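Local coordinates for fimbria adhesin protein (Klebsiella pneumoniae, PDB 3U4K) that probably mediates attachment of Klebsiella pneumoniae to human collagen V, this chain being the receptor-binding domain of the fimbrial adhesin, at residues A[34-39]-A[169-174]; A[83-88]-A[154-159]. One frame throughout, in Å; residues are numbered along the deposited sequence.

Interaction 1: residues A[34-39]-A[169-174]; sequences EINMAM and SLNADA
Parallel strand pairing at the border of the five-stranded sheet of the jelly-roll barrel sets Asn36 beside Ser169, where segments 34-39 and 169-174 run side by side before both leave the sheet. Ser169 holds the chain on each side of Asn36: its N donates to Ile35 O at 3.0 Å, and its O accepts the N-H of Met37 at 2.9 Å. The pair of bonds on either side of Asn36 is the pattern of a parallel bridge, made just where strand 33-36 ends.

The side chains sort to two faces. Asn36 and Ser169 share one. With CG anti to the backbone N (chi1 173°), Asn36 carries its amide to that of Asn171, and the two side chains cross at about a right angle with their planes 53° apart. As modelled, the two ND2 atoms face each other and no bond is made, although at 3.0 Å resolution the assignment of amide N and O is uncertain. Ile35 and Met37, the latter modelled as selenomethionine, enter the interior of the barrel, where both rest on Trp59 and Phe135. The Met37 chain bends at chi3 (-62°), which leaves CE about 4.2 Å from Ser169 N. Leu170 puts its CD2 branch 3.8 Å from Met37 CB and against the Met37 carbonyl.

Beyond the bridge the chains separate at Asn171 and meet again, with Ala38 CB and Ala174 CB in methyl-to-methyl contact at 3.9 Å. The last backbone bond between the segments, Met39 N to Ala174 O at 2.8 Å, is more bent than the other two.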
loop_
_atom_site.group_PDB
_atom_site.type_symbol
_atom_site.label_atom_id
_atom_site.label_comp_id
_atom_site.label_asym_id
_atom_site.label_seq_id
_atom_site.Cartn_x
_atom_site.Cartn_y
_atom_site.Cartn_z
ATOM N N GLU A 34 -8.269 -6.747 4.888
ATOM C CA GLU A 34 -7.036 -6.240 5.492
ATOM C C GLU A 34 -5.814 -7.085 5.193
ATOM O O GLU A 34 -5.873 -8.316 5.209
ATOM C CB GLU A 34 -7.189 -6.113 7.002
ATOM C CG GLU A 34 -7.837 -4.817 7.449
ATOM C CD GLU A 34 -8.119 -4.800 8.936
ATOM O OE1 GLU A 34 -8.675 -5.796 9.451
ATOM O OE2 GLU A 34 -7.784 -3.790 9.592
ATOM N N ILE A 35 -4.706 -6.406 4.921
ATOM C CA ILE A 35 -3.419 -7.060 4.742
ATOM C C ILE A 35 -2.440 -6.492 5.763
ATOM O O ILE A 35 -2.197 -5.281 5.791
ATOM C CB ILE A 35 -2.861 -6.848 3.317
ATOM C CG1 ILE A 35 -3.817 -7.420 2.271
ATOM C CG2 ILE A 35 -1.490 -7.492 3.175
ATOM C CD1 ILE A 35 -3.582 -6.901 0.870
ATOM N N ASN A 36 -1.901 -7.365 6.609
ATOM C CA ASN A 36 -0.753 -7.013 7.439
ATOM C C ASN A 36 0.512 -7.186 6.599
ATOM O O ASN A 36 0.817 -8.288 6.143
ATOM C CB ASN A 36 -0.707 -7.875 8.708
ATOM C CG ASN A 36 0.558 -7.656 9.526
ATOM O OD1 ASN A 36 1.010 -6.522 9.725
ATOM N ND2 ASN A 36 1.133 -8.749 10.012
HETATM N N MSE A 37 1.240 -6.091 6.395
HETATM C CA MSE A 37 2.360 -6.070 5.446
HETATM C C MSE A 37 3.687 -6.467 6.055
HETATM O O MSE A 37 4.728 -5.916 5.695
HETATM C CB MSE A 37 2.442 -4.681 4.810
HETATM C CG MSE A 37 1.171 -4.351 4.026
HETATM SE SE MSE A 37 1.374 -2.697 2.964
HETATM C CE MSE A 37 1.687 -1.428 4.440
ATOM N N ALA A 38 3.663 -7.437 6.969
ATOM C CA ALA A 38 4.869 -7.900 7.661
ATOM C C ALA A 38 5.909 -8.463 6.692
ATOM O O ALA A 38 5.623 -9.389 5.928
ATOM C CB ALA A 38 4.513 -8.931 8.723
HETATM N N MSE A 39 7.112 -7.889 6.728
HETATM C CA MSE A 39 8.197 -8.291 5.827
HETATM C C MSE A 39 9.392 -8.796 6.593
HETATM O O MSE A 39 10.282 -9.417 6.014
HETATM C CB MSE A 39 8.598 -7.131 4.913
HETATM C CG MSE A 39 7.502 -6.830 3.889
HETATM SE SE MSE A 39 8.164 -5.858 2.296
HETATM C CE MSE A 39 9.543 -7.143 1.711
ATOM N N SER A 169 -1.850 -2.351 6.428
ATOM C CA SER A 169 -1.229 -1.763 7.612
ATOM C C SER A 169 -0.061 -2.598 8.154
ATOM O O SER A 169 0.226 -3.691 7.656
ATOM C CB SER A 169 -2.286 -1.562 8.702
ATOM O OG SER A 169 -2.821 -2.804 9.122
ATOM N N LEU A 170 0.610 -2.064 9.175
ATOM C CA LEU A 170 1.716 -2.750 9.838
ATOM C C LEU A 170 1.494 -2.853 11.337
ATOM O O LEU A 170 0.860 -1.985 11.938
ATOM C CB LEU A 170 3.034 -2.018 9.582
ATOM C CG LEU A 170 3.729 -2.212 8.235
ATOM C CD1 LEU A 170 4.909 -1.261 8.111
ATOM C CD2 LEU A 170 4.185 -3.650 8.058
ATOM N N ASN A 171 2.022 -3.922 11.927
ATOM C CA ASN A 171 2.097 -4.063 13.378
ATOM C C ASN A 171 3.330 -3.349 13.926
ATOM O O ASN A 171 3.917 -2.493 13.256
ATOM C CB ASN A 171 2.154 -5.543 13.765
ATOM C CG ASN A 171 0.843 -6.260 13.528
ATOM O OD1 ASN A 171 -0.218 -5.805 13.958
ATOM N ND2 ASN A 171 0.911 -7.398 12.848
ATOM N N ALA A 172 3.709 -3.696 15.152
ATOM C CA ALA A 172 4.996 -3.296 15.700
ATOM C C ALA A 172 6.041 -4.326 15.275
ATOM O O ALA A 172 5.779 -5.534 15.308
ATOM C CB ALA A 172 4.922 -3.191 17.213
ATOM N N ASP A 173 7.210 -3.834 14.864
ATOM C CA ASP A 173 8.340 -4.672 14.419
ATOM C C ASP A 173 7.961 -5.667 13.318
ATOM O O ASP A 173 8.243 -6.864 13.421
ATOM C CB ASP A 173 9.005 -5.395 15.605
ATOM C CG ASP A 173 9.553 -4.436 16.653
ATOM O OD1 ASP A 173 9.845 -3.264 16.321
ATOM O OD2 ASP A 173 9.700 -4.864 17.818
ATOM N N ALA A 174 7.320 -5.161 12.269
ATOM C CA ALA A 174 6.923 -5.992 11.136
ATOM C C ALA A 174 7.851 -5.773 9.945
ATOM O O ALA A 174 8.041 -6.674 9.127
ATOM C CB ALA A 174 5.474 -5.725 10.759
#

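Interaction 2: residues A[83-88]-A[154-159]; sequences VVAAGL and GPYTEY
Ala85 CB meets the CD2 side of the Tyr156 ring obliquely, 3.4 Å from CD2 and somewhat farther from CG and CE2, and also touches Pro155 O. Leu88 reaches the same side of the ring, at its edge: its CD2 stands near the ring plane, 4.2 Å from Tyr156 CD2. The ring is brought there by a chi1 of -81°, which places CG anti to the carbonyl carbon and beside the backbone N. Its phenol OH is hydrogen-bonded to Ala152 O, so the tyrosine is fixed at its tip as well as along its flank.

A single backbone hydrogen bond joins the segments. Val84 N donates to Tyr156 O at 2.9 Å with an angle of 164° at the hydrogen. The same oxygen receives a CA-H...O contact from Val83 CA (3.4 Å). Val83 and Thr157 form an antiparallel non-hydrogen-bonded pair, with both side chains on the face that meets Phe107.

Val84 lies on the other face and crosses Glu158 at about a right angle. Its CG2 methyl is 3.9 Å from both Glu158 CG and CD, while CG1 comes nearest to OE1, so the two methyls lie across the end of the glutamate chain, CG2 on its carbons and CG1 by the carboxylate oxygen. CG2 also reaches Pro155 CB at 4.2 Å.

Past Ala85 the loop folds back through a type II turn from Ala85 to Leu88, with Gly87 at its third position, and this return brings Leu88 to the tyrosine. At the other edge of strand 154-160, beside strand 166-170, Tyr156 and Thr157 both face Thr168, the arrangement of a classic beta bulge within the jelly-roll sheet.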
loop_
_atom_site.group_PDB
_atom_site.type_symbol
_atom_site.label_atom_id
_atom_site.label_comp_id
_atom_site.label_asym_id
_atom_site.label_seq_id
_atom_site.Cartn_x
_atom_site.Cartn_y
_atom_site.Cartn_z
ATOM N N VAL A 83 -2.860 6.696 0.129
ATOM C CA VAL A 83 -1.807 6.460 1.101
ATOM C C VAL A 83 -2.081 7.402 2.267
ATOM O O VAL A 83 -2.119 8.623 2.095
ATOM C CB VAL A 83 -0.410 6.725 0.516
ATOM C CG1 VAL A 83 0.657 6.488 1.571
ATOM C CG2 VAL A 83 -0.162 5.837 -0.695
ATOM N N VAL A 84 -2.278 6.826 3.448
ATOM C CA VAL A 84 -2.757 7.585 4.605
ATOM C C VAL A 84 -1.778 7.639 5.776
ATOM O O VAL A 84 -2.033 8.336 6.761
ATOM C CB VAL A 84 -4.116 7.046 5.106
ATOM C CG1 VAL A 84 -5.222 7.400 4.124
ATOM C CG2 VAL A 84 -4.051 5.540 5.339
ATOM N N ALA A 85 -0.668 6.910 5.667
ATOM C CA ALA A 85 0.325 6.826 6.742
ATOM C C ALA A 85 1.043 8.151 6.985
ATOM O O ALA A 85 1.517 8.796 6.044
ATOM C CB ALA A 85 1.333 5.730 6.447
ATOM N N ALA A 86 1.113 8.545 8.255
ATOM C CA ALA A 86 1.789 9.774 8.660
ATOM C C ALA A 86 3.301 9.614 8.530
ATOM O O ALA A 86 3.844 8.537 8.785
ATOM C CB ALA A 86 1.409 10.144 10.086
ATOM N N GLY A 87 3.974 10.690 8.128
ATOM C CA GLY A 87 5.427 10.678 7.981
ATOM C C GLY A 87 5.886 10.186 6.623
ATOM O O GLY A 87 7.081 9.967 6.404
ATOM N N LEU A 88 4.936 10.011 5.709
ATOM C CA LEU A 88 5.242 9.606 4.345
ATOM C C LEU A 88 4.916 10.726 3.382
ATOM O O LEU A 88 3.782 11.193 3.327
ATOM C CB LEU A 88 4.466 8.343 3.962
ATOM C CG LEU A 88 5.145 6.983 4.157
ATOM C CD1 LEU A 88 5.385 6.653 5.625
ATOM C CD2 LEU A 88 4.310 5.897 3.496
ATOM N N GLY A 154 0.594 0.924 12.391
ATOM C CA GLY A 154 -0.668 1.546 11.980
ATOM C C GLY A 154 -0.991 1.448 10.498
ATOM O O GLY A 154 -0.313 0.728 9.764
ATOM N N PRO A 155 -2.034 2.177 10.049
ATOM C CA PRO A 155 -2.506 2.158 8.659
ATOM C C PRO A 155 -1.512 2.763 7.670
ATOM O O PRO A 155 -0.725 3.636 8.041
ATOM C CB PRO A 155 -3.775 3.015 8.710
ATOM C CG PRO A 155 -3.572 3.918 9.876
ATOM C CD PRO A 155 -2.854 3.073 10.886
ATOM N N TYR A 156 -1.560 2.293 6.424
ATOM C CA TYR A 156 -0.704 2.800 5.351
ATOM C C TYR A 156 -1.496 3.045 4.071
ATOM O O TYR A 156 -1.343 4.082 3.420
ATOM C CB TYR A 156 0.444 1.826 5.075
ATOM C CG TYR A 156 1.599 1.947 6.044
ATOM C CD1 TYR A 156 1.561 1.321 7.290
ATOM C CD2 TYR A 156 2.735 2.686 5.712
ATOM C CE1 TYR A 156 2.615 1.438 8.184
ATOM C CE2 TYR A 156 3.795 2.807 6.597
ATOM C CZ TYR A 156 3.731 2.182 7.829
ATOM O OH TYR A 156 4.786 2.301 8.707
ATOM N N THR A 157 -2.341 2.080 3.723
ATOM C CA THR A 157 -3.151 2.137 2.510
ATOM C C THR A 157 -4.642 2.061 2.831
ATOM O O THR A 157 -5.062 1.330 3.737
ATOM C CB THR A 157 -2.737 1.019 1.528
ATOM O OG1 THR A 157 -1.725 1.513 0.641
ATOM C CG2 THR A 157 -3.930 0.475 0.719
ATOM N N GLU A 158 -5.429 2.840 2.090
ATOM C CA GLU A 158 -6.885 2.808 2.184
ATOM C C GLU A 158 -7.521 2.971 0.810
ATOM O O GLU A 158 -7.262 3.944 0.101
ATOM C CB GLU A 158 -7.398 3.875 3.151
ATOM C CG GLU A 158 -7.245 3.484 4.614
ATOM C CD GLU A 158 -7.772 4.527 5.583
ATOM O OE1 GLU A 158 -8.167 5.630 5.139
ATOM O OE2 GLU A 158 -7.786 4.236 6.799
ATOM N N TYR A 159 -8.339 1.993 0.439
ATOM C CA TYR A 159 -9.044 2.011 -0.833
ATOM C C TYR A 159 -10.542 1.876 -0.621
ATOM O O TYR A 159 -10.995 1.027 0.146
ATOM C CB TYR A 159 -8.536 0.892 -1.739
ATOM C CG TYR A 159 -9.261 0.794 -3.061
ATOM C CD1 TYR A 159 -9.089 1.766 -4.045
ATOM C CD2 TYR A 159 -10.113 -0.276 -3.331
ATOM C CE1 TYR A 159 -9.750 1.679 -5.259
ATOM C CE2 TYR A 159 -10.779 -0.375 -4.543
ATOM C CZ TYR A 159 -10.592 0.605 -5.503
ATOM O OH TYR A 159 -11.247 0.515 -6.711
#

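Overall arrangement
Both contacts belong to one five-stranded sheet of the jelly-roll, in the order 33-36, 166-170, 154-160, 74-83 and 119-125, and their centres lie about 12 Å apart. Interaction 1 joins the border strand to its neighbour; interaction 2 lies where strand 74-83 leaves strand 154-160. Along the chain, the segments of interaction 2 both fall between those of interaction 1. Neighbouring strands 154-160 and 166-170 connect them directly, through a probable hydrogen bond between Leu170 O and Gly154 N and through Tyr156, which packs against Met37 and Leu170. Together they tie sequence-distant strands into one continuous wall of the receptor-binding domain.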